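PDB 1TSJ: conserved hypothetical protein from Staphylococcus aureus subsp. aureus, which is of unknown function but belongs to the glyoxalase clan, in a family named after 3-demethylubiquinone-9 3-methyltransferase. Local coordinates for residues A16-V20 / I32-K37. Residues are numbered along the deposited sequence; the frame is centred on the assembly and turned at random.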
ATOM      1  N   ALA A  16      -6.775  -9.476   7.765  1.00 37.23           N
ATOM      2  CA  ALA A  16      -5.458  -8.902   7.789  1.00 35.31           C
ATOM      3  C   ALA A  16      -4.786  -9.141   9.127  1.00 32.98           C
ATOM      4  O   ALA A  16      -3.655  -9.492   9.160  1.00 32.88           O
ATOM      5  CB  ALA A  16      -5.519  -7.391   7.468  1.00 35.69           C
ATOM      6  N   GLU A  17      -5.479  -8.925  10.226  1.00 31.04           N
ATOM      7  CA  GLU A  17      -4.858  -9.152  11.536  1.00 30.32           C
ATOM      8  C   GLU A  17      -4.331 -10.580  11.735  1.00 28.42           C
ATOM      9  O   GLU A  17      -3.211 -10.786  12.171  1.00 27.84           O
ATOM     10  CB  GLU A  17      -5.817  -8.700  12.602  1.00 30.78           C
ATOM     11  CG  GLU A  17      -5.254  -8.775  13.953  1.00 34.63           C
ATOM     12  CD  GLU A  17      -6.102  -8.049  15.021  1.00 42.27           C
ATOM     13  OE1 GLU A  17      -7.351  -8.206  15.159  1.00 44.29           O
ATOM     14  OE2 GLU A  17      -5.486  -7.321  15.812  1.00 51.01           O
ATOM     15  N   GLU A  18      -5.097 -11.550  11.315  1.00 27.25           N
ATOM     16  CA  GLU A  18      -4.618 -12.919  11.230  1.00 29.76           C
ATOM     17  C   GLU A  18      -3.424 -13.172  10.252  1.00 26.83           C
ATOM     18  O   GLU A  18      -2.507 -13.922  10.640  1.00 26.33           O
ATOM     19  CB  GLU A  18      -5.774 -13.896  10.793  1.00 30.46           C
ATOM     20  CG  GLU A  18      -7.248 -13.351  10.896  1.00 37.65           C
ATOM     21  CD  GLU A  18      -8.359 -14.203  10.127  1.00 39.25           C
ATOM     22  OE1 GLU A  18      -9.605 -13.660   9.945  1.00 45.19           O
ATOM     23  OE2 GLU A  18      -7.964 -15.412   9.688  1.00 49.51           O
ATOM     24  N   ALA A  19      -3.523 -12.704   8.971  1.00 24.04           N
ATOM     25  CA  ALA A  19      -2.476 -12.842   7.989  1.00 22.43           C
ATOM     26  C   ALA A  19      -1.215 -12.260   8.551  1.00 21.92           C
ATOM     27  O   ALA A  19      -0.197 -12.959   8.693  1.00 22.62           O
ATOM     28  CB  ALA A  19      -2.778 -12.086   6.799  1.00 23.58           C
ATOM     29  N   VAL A  20      -1.254 -10.981   8.926  1.00 19.90           N
ATOM     30  CA  VAL A  20      -0.095 -10.366   9.611  1.00 18.59           C
ATOM     31  C   VAL A  20       0.469 -11.194  10.743  1.00 19.31           C
ATOM     32  O   VAL A  20       1.666 -11.362  10.831  1.00 19.13           O
ATOM     33  CB  VAL A  20      -0.499  -9.027  10.146  1.00 17.45           C
ATOM     34  CG1 VAL A  20       0.506  -8.454  10.999  1.00 17.12           C
ATOM     35  CG2 VAL A  20      -0.657  -8.135   9.010  1.00 18.46           C
ATOM     36  N   ILE A  32       4.995  -6.369  14.087  1.00 24.54           N
ATOM     37  CA  ILE A  32       3.971  -5.462  13.725  1.00 24.12           C
ATOM     38  C   ILE A  32       4.363  -4.035  14.162  1.00 25.45           C
ATOM     39  O   ILE A  32       4.461  -3.776  15.359  1.00 25.92           O
ATOM     40  CB  ILE A  32       2.670  -5.888  14.316  1.00 23.54           C
ATOM     41  CG1 ILE A  32       2.082  -7.020  13.491  1.00 23.33           C
ATOM     42  CG2 ILE A  32       1.676  -4.791  14.201  1.00 23.12           C
ATOM     43  CD1 ILE A  32       0.867  -7.773  14.157  1.00 22.12           C
ATOM     44  N   ILE A  33       4.625  -3.119  13.209  1.00 25.23           N
ATOM     45  CA  ILE A  33       4.890  -1.826  13.657  1.00 27.35           C
ATOM     46  C   ILE A  33       3.636  -0.913  13.802  1.00 28.03           C
ATOM     47  O   ILE A  33       3.635  -0.036  14.577  1.00 29.38           O
ATOM     48  CB  ILE A  33       6.161  -1.186  12.987  1.00 28.50           C
ATOM     49  CG1 ILE A  33       5.797  -0.061  12.090  1.00 29.63           C
ATOM     50  CG2 ILE A  33       7.066  -2.196  12.216  1.00 29.78           C
ATOM     51  CD1 ILE A  33       5.573   1.261  12.829  1.00 33.52           C
ATOM     52  N   THR A  34       2.508  -1.173  13.181  1.00 30.27           N
ATOM     53  CA  THR A  34       1.384  -0.218  13.131  1.00 30.62           C
ATOM     54  C   THR A  34       0.214  -1.071  12.716  1.00 33.31           C
ATOM     55  O   THR A  34       0.274  -1.807  11.708  1.00 32.93           O
ATOM     56  CB  THR A  34       1.628   0.883  12.019  1.00 32.16           C
ATOM     57  OG1 THR A  34       2.486   1.991  12.497  1.00 32.77           O
ATOM     58  CG2 THR A  34       0.280   1.529  11.391  1.00 32.12           C
HETATM   59  N   MSE A  35      -0.823  -1.022  13.542  1.00 35.95           N
HETATM   60  CA  MSE A  35      -2.086  -1.446  13.174  1.00 39.89           C
HETATM   61  C   MSE A  35      -3.156  -0.488  13.548  1.00 38.63           C
HETATM   62  O   MSE A  35      -3.279  -0.144  14.731  1.00 41.27           O
HETATM   63  CB  MSE A  35      -2.374  -2.685  13.928  1.00 41.01           C
HETATM   64  CG  MSE A  35      -2.020  -3.847  13.215  1.00 45.04           C
HETATM   65 SE   MSE A  35      -3.416  -5.193  13.230  1.00 52.99          SE
HETATM   66  CE  MSE A  35      -2.408  -6.506  11.971  1.00 49.85           C
ATOM     67  N   ALA A  36      -4.025  -0.146  12.597  1.00 37.66           N
ATOM     68  CA  ALA A  36      -5.165   0.681  12.879  1.00 36.43           C
ATOM     69  C   ALA A  36      -6.365  -0.012  12.363  1.00 37.86           C
ATOM     70  O   ALA A  36      -6.353  -0.409  11.228  1.00 38.93           O
ATOM     71  CB  ALA A  36      -5.020   2.004  12.289  1.00 35.12           C
ATOM     72  N   LYS A  37      -7.383  -0.182  13.232  1.00 39.83           N
ATOM     73  CA  LYS A  37      -8.652  -0.799  12.865  1.00 40.99           C
ATOM     74  C   LYS A  37      -9.716   0.218  12.509  1.00 42.50           C
ATOM     75  O   LYS A  37      -9.630   1.417  12.898  1.00 45.32           O
ATOM     76  CB  LYS A  37      -9.209  -1.572  14.010  1.00 41.42           C
ATOM     77  CG  LYS A  37      -8.242  -2.377  14.870  1.00 42.26           C
ATOM     78  CD  LYS A  37      -7.470  -3.414  14.114  1.00 45.01           C
ATOM     79  CE  LYS A  37      -7.111  -4.652  15.012  1.00 45.74           C
ATOM     80  NZ  LYS A  37      -8.272  -5.619  15.140  1.00 48.15           N
TER
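Lys37 approaches the Glu17 carboxylate from an unusual side: its ammonium NZ sits above the carboxylate plane, 53° out of it, with NZ 2.7 Å from Glu17 OE1. Both a hydrogen bond and a salt bridge, this pair closes one end of the contact between helix 16-20 and strand 32-37. The Glu17 side chain, with CG anti to the backbone N (chi1 -175°), runs out extended and crosses Lys37 at about a right angle. The CB of Lys37 points neither at the helix nor away from it, and the chain reaches Glu17 by bending at chi2 and chi4; its NZ also donates to the backbone O of Gly47, so two acceptors hold the ammonium group. Two residues earlier on the strand, selenomethionine Met35 crosses the aliphatic part of Glu17 near CG and brings its methyl CE within 3.6 Å of Glu17 CA. The same methyl meets Val20 tip to tip, 3.6 Å from CG1. At the far end, CG1 of Val20 packs against the CG1 and CD1 atoms of Ile32. Ile33 and Thr34, both opposite Ile53 in a classic beta bulge, separate Ile32 from Met35, and both of these flanking residues point their CB atoms at the helix. Segments 16-20 and 32-37 run nearly antiparallel, at 162°; helix 16-26 is followed by strand 31-37 in the beta-alpha-beta-beta-beta order characteristic of a glyoxalase-fold module.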